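Local coordinates for protein naphthalene dioxygenase large subunit (Rhodococcus sp., PDB 2B1X) that serves as the large subunit of a Rieske-type non-haem iron dioxygenase, carrying a two-iron, two-sulphur cluster and an iron ion in separate domains, at residues D35-R40 with Q433-E438; F42-V47 with S158-A163; V63-E68 with L325-G330; A149-L154 with S165-L170. All blocks are in the same frame, centred on the assembly; numbering follows the deposited sequence.

Contact 1 of 4, residues D35-R40 with Q433-E438; sequences DVERER and QLMLAE
Arg40, at the end of helix 31-40, meets the last turn of helix 422-436 and the loop beyond it, with Arg40 CA 5.5 Å from Met435 CA. The long side chain of Arg40 reaches the carbonyl-rich helix end. Arg40 NH1 donates to Met435 O at 2.9 Å, with an N-H...O angle of 147°. Arg40 NH1 also bonds Glu438 OE2 at 2.9 Å, the main bond of a salt bridge to which Arg40 NH2 adds a weak second bond. The guanidinium and carboxylate planes stand 71° apart, and OE2 is approached from above its own plane. Ala437 O lies over a guanidinium face, probably a favourable electrostatic neighbour. A flexible, unbranched Met435 suits the apolar side: chi3 of -78° brings CE back to 3.7 Å from Val36 CG1, while Met435 SD rests 3.5 Å from Glu37 CA. One water donates to both Arg40 O and Leu434 O. Glu438 OE2 also forms a salt bridge with Arg7, its strongest polar partner, so two arginines share one carboxylate oxygen; Glu37 points its carboxylate to Trp203, Lys204 and Trp431. Helix 4-16 covers the apolar side, Leu6 touching Val36 and Leu10 touching Met435, so that three helices meet here.

Contact 2 of 4, residues F42-V47 with S158-A163; sequences FGHAWV and SLDPHA
Buried loop-to-loop packing joins His44 and Trp46 to Ser158 and Asp160, where the chain enters strand 47-51 and leaves its antiparallel neighbour 154-158. The second loop is built from an ST turn at Ser158, an Asx turn at Asp160 and a type I turn from Asp160 to Ala163. Ser158 serves both loops. With chi1 at 165°, its OG lies anti to the backbone N, donates to His44 O at 2.9 Å, from above the carbonyl plane, and accepts from Asp160 N at 3.1 Å. A small hydroxymethyl group suits this place, because its CB also lies over the centre of the Trp46 six-membered ring, 4.0 Å from the centroid, as a CH-pi contact. The broad indole thus roofs Ser158, while its NE1 bonds Asp164 O. Gly43 puts only backbone against Leu159: Gly43 O is 3.5 Å from Leu159 CB. The His44 ring presents its edge to Asp160, CD2 standing 3.3 Å from OD2, with ring and carboxylate planes 82° apart. His44 ND1 is bonded to Glu39 O, and one water bridges His44 O and Asp160 OD2. A second water ties the backbones together, donating to Phe42 O and to Ala45 O, the latter at 2.6 Å, and accepting from Leu159 N at 2.8 Å.

Contact 3 of 4, residues V63-E68 with L325-G330; sequences VRYISE and LWHPLG
Tyr65 and His327 cross at about a right angle as side chains, their ring planes inclined at 47° and their centroids 5.4 Å apart, an oblique aromatic pair. The imidazole comes in at the root of the tyrosine, His327 NE2 lying 3.4 Å from Tyr65 CB. His327 CG is anti to its backbone N (chi1 -173°), which sends CG out from strand 318-330 toward Tyr65. Histidine suits the site by adding a donor to a flat ring: His327 NE2 makes a weak bond to Ser67 O at 3.0 Å, the oxygen lying in the imidazole plane but the N-H bent away to 130°. Alongside, Ser67 OG rests 3.8 Å from Pro328 CG. Glu68 reaches the strand through water. Its OE2 accepts from two waters, one of which also donates to Pro328 O and the other to Leu329 O, while OE1 forms a salt bridge with Arg38. Tyr65 sends its hydroxyl to Asp127 of the small subunit. Ser67 and Glu68 form the bend between strands 60-66 and 69-75, in the Rieske part of the chain; this bend lies against strand 318-330, which runs between strands 302-309 and 333-343 and ends in a classic bulge at Leu329 and Gly330.

Contact 4 of 4, residues A149-L154 with S165-L170; sequences ASYKGL and SLEDYL
Leu166 O accepts from Leu170 N at 2.8 Å, the shortest polar bond in these two segments, and this helical turn sets both leucines on the face that meets Tyr151. Strand 147-151 and helix 166-170 approach to 9.3 Å between the axes of their short segments, with directions 48° apart, and side chains fill the interval. Leu166 CD1 touches the strand backbone, 3.7 Å from Tyr151 N, and also packs on Tyr151 CB. Leu170 CD1 reaches Tyr151 CB at 3.8 Å. Two branched leucines suit this layer, since their methyls can fit round one methylene group. Ala149 lets the helix come close: its CB is 3.8 Å from Leu166 CB. The Tyr151 ring presents an edge to Glu167, whose OE2 lies in the ring plane, 3.8 Å from Tyr151 CD2, its carboxylate turned 87° from the ring. Lys152 CG lies over a face of the ring, and the hydroxyl bonds Asp178. A type I' turn from Tyr151 to Leu154 reverses the strand, and at Gly153 the backbone angles would press a CB against the carbonyl oxygen of Lys152, which is why glycine suits the turn. The helix start is fixed by Ser165, a natural N-cap residue, whose OG accepts from Asp168 N at 3.2 Å. The strand and helix are therefore held together mainly by apolar contact, the Glu167 carboxylate probably adding a weak attraction to the ring edge, while polar bonds shape each partner separately.

The first segments of contacts 1, 2, 3 and 4 follow in that order along the chain; the second segments come as 2, 4, 3 and 1. Contact 1 therefore encloses the others and brings the two ends of the chain together, while contact 2 interlocks with contacts 3 and 4. Contact 2 touches all three others, its centre 12 Å from those of contacts 1 and 4, which lie 22 Å apart. Contacts 2 and 4 share the three-stranded sheet 47-51, 154-158, 147-151. Contacts 3 and 4 join parts of the chain belonging to the Rieske and the ring-hydroxylating catalytic families, so the interlocked set ties these parts together, with contacts 1 to 3 bordering the second subunit.

Contact 1 of 4, residues D35-R40 with Q433-E438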
# COMPACT_ATOMS: atom_id res chain seq x y z
N ASP A 35 -8.43 16.37 -8.50
CA ASP A 35 -9.81 16.41 -8.02
C ASP A 35 -10.69 17.32 -8.87
O ASP A 35 -11.82 16.96 -9.21
CB ASP A 35 -9.89 16.86 -6.56
CG ASP A 35 -9.46 15.78 -5.59
OD1 ASP A 35 -9.55 14.57 -5.93
OD2 ASP A 35 -9.06 16.06 -4.41
N VAL A 36 -10.17 18.50 -9.22
CA VAL A 36 -10.90 19.44 -10.07
C VAL A 36 -11.10 18.85 -11.48
O VAL A 36 -12.22 18.86 -12.03
CB VAL A 36 -10.18 20.81 -10.10
CG1 VAL A 36 -10.81 21.72 -11.16
CG2 VAL A 36 -10.27 21.44 -8.72
N GLU A 37 -10.03 18.28 -12.01
CA GLU A 37 -10.05 17.63 -13.33
C GLU A 37 -11.09 16.50 -13.44
O GLU A 37 -11.74 16.32 -14.48
CB GLU A 37 -8.66 17.09 -13.60
CG GLU A 37 -8.42 16.41 -14.94
CD GLU A 37 -7.05 15.74 -14.95
OE1 GLU A 37 -6.89 14.68 -14.27
OE2 GLU A 37 -6.12 16.31 -15.60
N ARG A 38 -11.25 15.74 -12.38
CA ARG A 38 -12.24 14.66 -12.36
C ARG A 38 -13.62 15.20 -12.71
O ARG A 38 -14.33 14.60 -13.49
CB ARG A 38 -12.27 13.99 -10.97
CG ARG A 38 -13.34 12.93 -10.79
CD ARG A 38 -13.47 12.40 -9.33
NE ARG A 38 -12.34 11.53 -8.93
CZ ARG A 38 -11.38 11.88 -8.06
NH1 ARG A 38 -11.38 13.07 -7.49
NH2 ARG A 38 -10.42 11.00 -7.75
N GLU A 39 -14.00 16.33 -12.11
CA GLU A 39 -15.28 16.92 -12.45
C GLU A 39 -15.23 17.68 -13.80
O GLU A 39 -16.09 17.49 -14.68
CB GLU A 39 -15.70 17.87 -11.34
CG GLU A 39 -17.05 18.53 -11.56
CD GLU A 39 -17.29 19.68 -10.59
OE1 GLU A 39 -17.52 19.40 -9.39
OE2 GLU A 39 -17.23 20.86 -11.04
N ARG A 40 -14.23 18.54 -13.95
CA ARG A 40 -14.26 19.51 -15.03
C ARG A 40 -13.87 18.93 -16.36
O ARG A 40 -14.38 19.38 -17.39
CB ARG A 40 -13.44 20.75 -14.69
CG ARG A 40 -14.09 21.48 -13.55
CD ARG A 40 -13.94 22.94 -13.54
NE ARG A 40 -14.67 23.50 -12.40
CZ ARG A 40 -14.55 24.75 -11.96
NH1 ARG A 40 -13.72 25.61 -12.58
NH2 ARG A 40 -15.28 25.12 -10.91
N GLN A 433 -8.97 25.45 -20.52
CA GLN A 433 -10.29 26.07 -20.67
C GLN A 433 -11.34 25.30 -19.84
O GLN A 433 -12.15 25.91 -19.14
CB GLN A 433 -10.70 26.19 -22.13
CG GLN A 433 -9.80 27.20 -22.93
CD GLN A 433 -9.98 27.11 -24.43
OE1 GLN A 433 -10.39 26.09 -24.94
NE2 GLN A 433 -9.62 28.20 -25.14
N LEU A 434 -11.31 23.97 -19.93
CA LEU A 434 -12.29 23.15 -19.23
C LEU A 434 -12.12 23.23 -17.71
O LEU A 434 -13.10 23.27 -16.99
CB LEU A 434 -12.26 21.70 -19.71
CG LEU A 434 -12.82 21.39 -21.11
CD1 LEU A 434 -12.63 19.91 -21.41
CD2 LEU A 434 -14.32 21.76 -21.21
N MET A 435 -10.86 23.25 -17.27
CA MET A 435 -10.50 23.40 -15.85
C MET A 435 -11.03 24.71 -15.25
O MET A 435 -11.42 24.76 -14.08
CB MET A 435 -8.97 23.34 -15.70
CG MET A 435 -8.34 21.97 -15.82
SD MET A 435 -8.79 20.67 -14.58
CE MET A 435 -7.75 21.23 -13.18
N LEU A 436 -11.04 25.77 -16.07
CA LEU A 436 -11.49 27.09 -15.63
C LEU A 436 -12.98 27.35 -15.84
O LEU A 436 -13.50 28.35 -15.34
CB LEU A 436 -10.69 28.20 -16.31
CG LEU A 436 -9.30 28.49 -15.76
CD1 LEU A 436 -8.45 29.33 -16.77
CD2 LEU A 436 -9.38 29.20 -14.40
N ALA A 437 -13.67 26.47 -16.55
CA ALA A 437 -15.09 26.66 -16.82
C ALA A 437 -15.92 26.54 -15.53
O ALA A 437 -16.01 25.46 -14.94
CB ALA A 437 -15.57 25.69 -17.91
N GLU A 438 -16.49 27.65 -15.07
CA GLU A 438 -17.35 27.64 -13.87
C GLU A 438 -18.73 27.09 -14.22
O GLU A 438 -19.35 26.39 -13.40
CB GLU A 438 -17.46 29.03 -13.24
CG GLU A 438 -16.16 29.55 -12.63
CD GLU A 438 -15.62 28.68 -11.49
OE1 GLU A 438 -16.33 28.50 -10.47
OE2 GLU A 438 -14.47 28.18 -11.60
O HOH W 1 -15.52 22.03 -17.59

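Contact 2 of 4, residues F42-V47 with S158-A163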
# COMPACT_ATOMS: atom_id res chain seq x y z
N PHE A 42 -13.48 14.98 -16.77
CA PHE A 42 -14.09 13.66 -16.91
C PHE A 42 -15.59 13.65 -16.66
O PHE A 42 -16.29 12.73 -17.11
CB PHE A 42 -13.31 12.58 -16.14
CG PHE A 42 -11.93 12.34 -16.70
CD1 PHE A 42 -10.78 12.85 -16.06
CD2 PHE A 42 -11.76 11.67 -17.91
CE1 PHE A 42 -9.54 12.69 -16.59
CE2 PHE A 42 -10.49 11.47 -18.46
CZ PHE A 42 -9.38 11.98 -17.82
N GLY A 43 -16.08 14.68 -15.98
CA GLY A 43 -17.51 14.87 -15.84
C GLY A 43 -18.18 15.60 -17.00
O GLY A 43 -19.41 15.71 -17.02
N HIS A 44 -17.41 16.06 -17.98
CA HIS A 44 -18.00 16.78 -19.10
C HIS A 44 -17.65 16.22 -20.48
O HIS A 44 -18.51 16.13 -21.34
CB HIS A 44 -17.66 18.26 -19.01
CG HIS A 44 -18.37 18.96 -17.90
ND1 HIS A 44 -17.89 19.00 -16.61
CD2 HIS A 44 -19.56 19.61 -17.88
CE1 HIS A 44 -18.75 19.65 -15.84
NE2 HIS A 44 -19.77 20.04 -16.60
N ALA A 45 -16.40 15.81 -20.67
CA ALA A 45 -15.90 15.39 -21.96
C ALA A 45 -16.48 14.05 -22.38
O ALA A 45 -17.05 13.34 -21.56
CB ALA A 45 -14.38 15.30 -21.92
N TRP A 46 -16.36 13.74 -23.67
CA TRP A 46 -16.75 12.44 -24.18
C TRP A 46 -15.55 11.51 -23.98
O TRP A 46 -14.45 11.81 -24.48
CB TRP A 46 -17.10 12.52 -25.67
CG TRP A 46 -18.44 13.09 -25.95
CD1 TRP A 46 -18.74 14.39 -26.20
CD2 TRP A 46 -19.68 12.38 -25.97
NE1 TRP A 46 -20.09 14.55 -26.40
CE2 TRP A 46 -20.69 13.32 -26.27
CE3 TRP A 46 -20.05 11.04 -25.78
CZ2 TRP A 46 -22.04 12.96 -26.41
CZ3 TRP A 46 -21.37 10.68 -25.91
CH2 TRP A 46 -22.36 11.63 -26.22
N VAL A 47 -15.78 10.36 -23.36
CA VAL A 47 -14.73 9.40 -23.01
C VAL A 47 -14.99 8.04 -23.69
O VAL A 47 -16.11 7.55 -23.71
CB VAL A 47 -14.70 9.19 -21.49
CG1 VAL A 47 -13.67 8.09 -21.09
CG2 VAL A 47 -14.49 10.55 -20.76
N SER A 158 -20.53 10.40 -22.02
CA SER A 158 -20.28 11.64 -21.29
C SER A 158 -21.20 11.67 -20.08
O SER A 158 -22.37 11.24 -20.15
CB SER A 158 -20.48 12.88 -22.18
OG SER A 158 -20.56 14.04 -21.36
N LEU A 159 -20.68 12.18 -18.98
CA LEU A 159 -21.47 12.32 -17.76
C LEU A 159 -22.41 13.54 -17.78
O LEU A 159 -23.23 13.72 -16.85
CB LEU A 159 -20.51 12.40 -16.56
CG LEU A 159 -20.30 11.12 -15.75
CD1 LEU A 159 -20.82 9.80 -16.40
CD2 LEU A 159 -18.88 10.99 -15.20
N ASP A 160 -22.28 14.37 -18.81
CA ASP A 160 -22.99 15.64 -18.91
C ASP A 160 -24.19 15.49 -19.87
O ASP A 160 -24.02 15.21 -21.07
CB ASP A 160 -22.01 16.72 -19.40
CG ASP A 160 -22.65 18.09 -19.58
OD1 ASP A 160 -23.85 18.30 -19.28
OD2 ASP A 160 -21.97 19.05 -20.00
N PRO A 161 -25.40 15.59 -19.32
CA PRO A 161 -26.61 15.43 -20.14
C PRO A 161 -26.74 16.53 -21.19
O PRO A 161 -27.41 16.30 -22.20
CB PRO A 161 -27.75 15.50 -19.10
CG PRO A 161 -27.18 16.05 -17.91
CD PRO A 161 -25.71 15.81 -17.91
N HIS A 162 -26.05 17.65 -20.99
CA HIS A 162 -26.15 18.81 -21.89
C HIS A 162 -24.91 18.98 -22.78
O HIS A 162 -24.70 20.03 -23.38
CB HIS A 162 -26.40 20.10 -21.09
CG HIS A 162 -27.56 20.01 -20.15
ND1 HIS A 162 -28.84 19.77 -20.59
CD2 HIS A 162 -27.62 20.09 -18.80
CE1 HIS A 162 -29.66 19.72 -19.55
NE2 HIS A 162 -28.94 19.91 -18.45
N ALA A 163 -24.10 17.93 -22.88
CA ALA A 163 -22.93 17.92 -23.74
C ALA A 163 -23.32 18.17 -25.19
O ALA A 163 -24.43 17.82 -25.63
CB ALA A 163 -22.21 16.62 -23.62
O HOH W 2 -18.04 12.93 -19.20
O HOH W 3 -19.73 18.67 -21.93

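Contact 3 of 4, residues V63-E68 with L325-G330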
# COMPACT_ATOMS: atom_id res chain seq x y z
N VAL A 63 -17.44 -4.31 -18.86
CA VAL A 63 -17.50 -3.29 -17.81
C VAL A 63 -16.37 -2.26 -17.98
O VAL A 63 -15.19 -2.60 -17.91
CB VAL A 63 -17.48 -3.92 -16.42
CG1 VAL A 63 -17.52 -2.82 -15.34
CG2 VAL A 63 -18.70 -4.90 -16.24
N ARG A 64 -16.73 -0.99 -18.13
CA ARG A 64 -15.80 0.07 -18.48
C ARG A 64 -16.02 1.31 -17.62
O ARG A 64 -16.96 1.31 -16.81
CB ARG A 64 -15.85 0.35 -19.98
CG ARG A 64 -15.50 -0.88 -20.80
CD ARG A 64 -13.98 -1.23 -20.79
NE ARG A 64 -13.70 -2.57 -21.29
CZ ARG A 64 -13.65 -2.91 -22.59
NH1 ARG A 64 -13.85 -2.00 -23.56
NH2 ARG A 64 -13.40 -4.16 -22.92
N TYR A 65 -15.20 2.35 -17.78
CA TYR A 65 -15.16 3.43 -16.78
C TYR A 65 -15.21 4.85 -17.32
O TYR A 65 -14.71 5.12 -18.43
CB TYR A 65 -13.87 3.34 -15.95
CG TYR A 65 -13.76 2.07 -15.21
CD1 TYR A 65 -13.35 0.91 -15.83
CD2 TYR A 65 -14.14 2.02 -13.86
CE1 TYR A 65 -13.28 -0.31 -15.12
CE2 TYR A 65 -14.04 0.85 -13.15
CZ TYR A 65 -13.62 -0.32 -13.79
OH TYR A 65 -13.60 -1.49 -13.05
N ILE A 66 -15.76 5.75 -16.52
CA ILE A 66 -15.36 7.14 -16.56
C ILE A 66 -14.86 7.45 -15.18
O ILE A 66 -15.63 7.50 -14.22
CB ILE A 66 -16.50 8.10 -17.02
CG1 ILE A 66 -17.03 7.65 -18.41
CG2 ILE A 66 -16.00 9.53 -17.06
CD1 ILE A 66 -18.18 8.47 -19.01
N SER A 67 -13.53 7.61 -15.09
CA SER A 67 -12.84 7.70 -13.82
C SER A 67 -13.28 6.57 -12.89
O SER A 67 -13.23 5.43 -13.29
CB SER A 67 -12.97 9.11 -13.19
OG SER A 67 -12.48 10.07 -14.13
N GLU A 68 -13.69 6.86 -11.66
CA GLU A 68 -14.08 5.82 -10.72
C GLU A 68 -15.48 5.27 -11.05
O GLU A 68 -15.92 4.27 -10.45
CB GLU A 68 -14.09 6.38 -9.26
CG GLU A 68 -12.72 6.74 -8.65
CD GLU A 68 -12.19 8.08 -9.11
OE1 GLU A 68 -12.93 8.90 -9.68
OE2 GLU A 68 -10.98 8.33 -8.92
N LEU A 325 -6.61 3.64 -23.87
CA LEU A 325 -7.03 4.55 -22.83
C LEU A 325 -5.94 4.81 -21.81
O LEU A 325 -5.26 3.88 -21.31
CB LEU A 325 -8.25 4.00 -22.10
CG LEU A 325 -9.57 4.07 -22.91
CD1 LEU A 325 -10.61 3.14 -22.31
CD2 LEU A 325 -10.08 5.55 -22.98
N TRP A 326 -5.76 6.08 -21.48
CA TRP A 326 -4.91 6.42 -20.36
C TRP A 326 -5.91 6.66 -19.24
O TRP A 326 -6.38 7.78 -19.07
CB TRP A 326 -4.04 7.65 -20.66
CG TRP A 326 -3.40 7.62 -21.98
CD1 TRP A 326 -3.71 8.41 -23.09
CD2 TRP A 326 -2.36 6.73 -22.40
NE1 TRP A 326 -2.90 8.06 -24.14
CE2 TRP A 326 -2.05 7.05 -23.74
CE3 TRP A 326 -1.63 5.70 -21.76
CZ2 TRP A 326 -1.06 6.37 -24.47
CZ3 TRP A 326 -0.62 5.03 -22.50
CH2 TRP A 326 -0.37 5.38 -23.86
N HIS A 327 -6.25 5.60 -18.53
CA HIS A 327 -7.31 5.72 -17.53
C HIS A 327 -6.84 6.38 -16.21
O HIS A 327 -5.95 5.87 -15.56
CB HIS A 327 -8.00 4.37 -17.25
CG HIS A 327 -9.18 4.52 -16.37
ND1 HIS A 327 -9.22 3.98 -15.10
CD2 HIS A 327 -10.33 5.22 -16.53
CE1 HIS A 327 -10.37 4.30 -14.53
NE2 HIS A 327 -11.04 5.08 -15.37
N PRO A 328 -7.45 7.49 -15.79
CA PRO A 328 -7.00 8.18 -14.57
C PRO A 328 -7.34 7.48 -13.23
O PRO A 328 -8.54 7.27 -12.87
CB PRO A 328 -7.73 9.54 -14.65
CG PRO A 328 -9.00 9.23 -15.35
CD PRO A 328 -8.59 8.18 -16.44
N LEU A 329 -6.30 7.20 -12.46
CA LEU A 329 -6.48 6.49 -11.18
C LEU A 329 -6.18 7.45 -10.02
O LEU A 329 -6.75 7.33 -8.93
CB LEU A 329 -5.57 5.27 -11.12
CG LEU A 329 -5.99 4.02 -11.90
CD1 LEU A 329 -4.99 2.88 -11.63
CD2 LEU A 329 -7.43 3.61 -11.50
N GLY A 330 -5.27 8.40 -10.25
CA GLY A 330 -4.95 9.42 -9.25
C GLY A 330 -3.96 10.39 -9.91
O GLY A 330 -3.65 10.24 -11.13
O HOH W 4 -9.53 9.23 -10.95
O HOH W 5 -9.07 6.29 -8.55

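Contact 4 of 4, residues A149-L154 with S165-L170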
# COMPACT_ATOMS: atom_id res chain seq x y z
N ALA A 149 -23.04 7.56 -27.24
CA ALA A 149 -23.04 7.62 -28.71
C ALA A 149 -21.89 6.83 -29.29
O ALA A 149 -20.95 6.46 -28.59
CB ALA A 149 -22.98 9.09 -29.23
N SER A 150 -21.97 6.60 -30.59
CA SER A 150 -21.01 5.85 -31.36
C SER A 150 -20.51 6.67 -32.56
O SER A 150 -21.30 7.39 -33.20
CB SER A 150 -21.71 4.60 -31.90
OG SER A 150 -20.95 3.45 -31.58
N TYR A 151 -19.23 6.58 -32.85
CA TYR A 151 -18.74 7.01 -34.15
C TYR A 151 -17.92 5.89 -34.77
O TYR A 151 -16.90 5.49 -34.24
CB TYR A 151 -17.96 8.32 -34.10
CG TYR A 151 -17.58 8.80 -35.50
CD1 TYR A 151 -16.28 8.63 -35.99
CD2 TYR A 151 -18.54 9.37 -36.32
CE1 TYR A 151 -15.96 9.04 -37.28
CE2 TYR A 151 -18.22 9.80 -37.60
CZ TYR A 151 -16.93 9.64 -38.07
OH TYR A 151 -16.63 10.05 -39.34
N LYS A 152 -18.41 5.38 -35.89
CA LYS A 152 -17.74 4.30 -36.62
C LYS A 152 -17.24 3.14 -35.75
O LYS A 152 -16.07 2.74 -35.88
CB LYS A 152 -16.59 4.85 -37.48
CG LYS A 152 -16.98 5.98 -38.44
CD LYS A 152 -17.43 5.48 -39.77
CE LYS A 152 -18.27 6.52 -40.51
NZ LYS A 152 -17.49 7.31 -41.47
N GLY A 153 -18.11 2.60 -34.90
CA GLY A 153 -17.76 1.48 -34.01
C GLY A 153 -17.23 1.83 -32.61
O GLY A 153 -17.25 0.99 -31.71
N LEU A 154 -16.81 3.07 -32.43
CA LEU A 154 -16.28 3.57 -31.17
C LEU A 154 -17.40 4.11 -30.26
O LEU A 154 -18.05 5.13 -30.57
CB LEU A 154 -15.25 4.69 -31.46
CG LEU A 154 -13.76 4.40 -31.66
CD1 LEU A 154 -13.49 3.23 -32.55
CD2 LEU A 154 -13.02 5.65 -32.18
N SER A 165 -23.17 17.11 -29.01
CA SER A 165 -23.22 15.76 -29.55
C SER A 165 -21.82 15.25 -29.82
O SER A 165 -20.91 16.03 -30.12
CB SER A 165 -24.06 15.73 -30.82
OG SER A 165 -23.33 16.19 -31.94
N LEU A 166 -21.64 13.94 -29.72
CA LEU A 166 -20.37 13.31 -30.09
C LEU A 166 -19.83 13.86 -31.40
O LEU A 166 -18.64 14.23 -31.49
CB LEU A 166 -20.53 11.79 -30.18
CG LEU A 166 -19.39 10.81 -29.78
CD1 LEU A 166 -19.22 9.68 -30.80
CD2 LEU A 166 -17.99 11.42 -29.39
N GLU A 167 -20.68 13.91 -32.43
CA GLU A 167 -20.23 14.33 -33.77
C GLU A 167 -19.70 15.76 -33.79
O GLU A 167 -18.71 16.04 -34.46
CB GLU A 167 -21.31 14.11 -34.87
CG GLU A 167 -21.75 12.65 -35.02
CD GLU A 167 -21.76 12.08 -36.44
OE1 GLU A 167 -21.50 12.82 -37.44
OE2 GLU A 167 -22.07 10.86 -36.57
N ASP A 168 -20.36 16.67 -33.07
CA ASP A 168 -19.85 18.04 -32.91
C ASP A 168 -18.52 18.06 -32.13
O ASP A 168 -17.58 18.80 -32.46
CB ASP A 168 -20.90 18.92 -32.21
CG ASP A 168 -22.05 19.34 -33.16
OD1 ASP A 168 -22.04 19.01 -34.36
OD2 ASP A 168 -23.03 20.00 -32.76
N TYR A 169 -18.45 17.22 -31.10
CA TYR A 169 -17.25 17.13 -30.26
C TYR A 169 -16.03 16.65 -31.05
O TYR A 169 -14.91 17.17 -30.88
CB TYR A 169 -17.54 16.20 -29.09
CG TYR A 169 -16.41 15.99 -28.11
CD1 TYR A 169 -16.14 16.92 -27.11
CD2 TYR A 169 -15.63 14.85 -28.17
CE1 TYR A 169 -15.11 16.70 -26.18
CE2 TYR A 169 -14.59 14.63 -27.24
CZ TYR A 169 -14.35 15.56 -26.25
OH TYR A 169 -13.36 15.34 -25.32
N LEU A 170 -16.24 15.67 -31.91
CA LEU A 170 -15.16 15.17 -32.75
C LEU A 170 -14.86 16.21 -33.84
O LEU A 170 -13.69 16.50 -34.14
CB LEU A 170 -15.52 13.80 -33.32
CG LEU A 170 -15.73 12.70 -32.24
CD1 LEU A 170 -16.23 11.44 -32.92
CD2 LEU A 170 -14.48 12.41 -31.38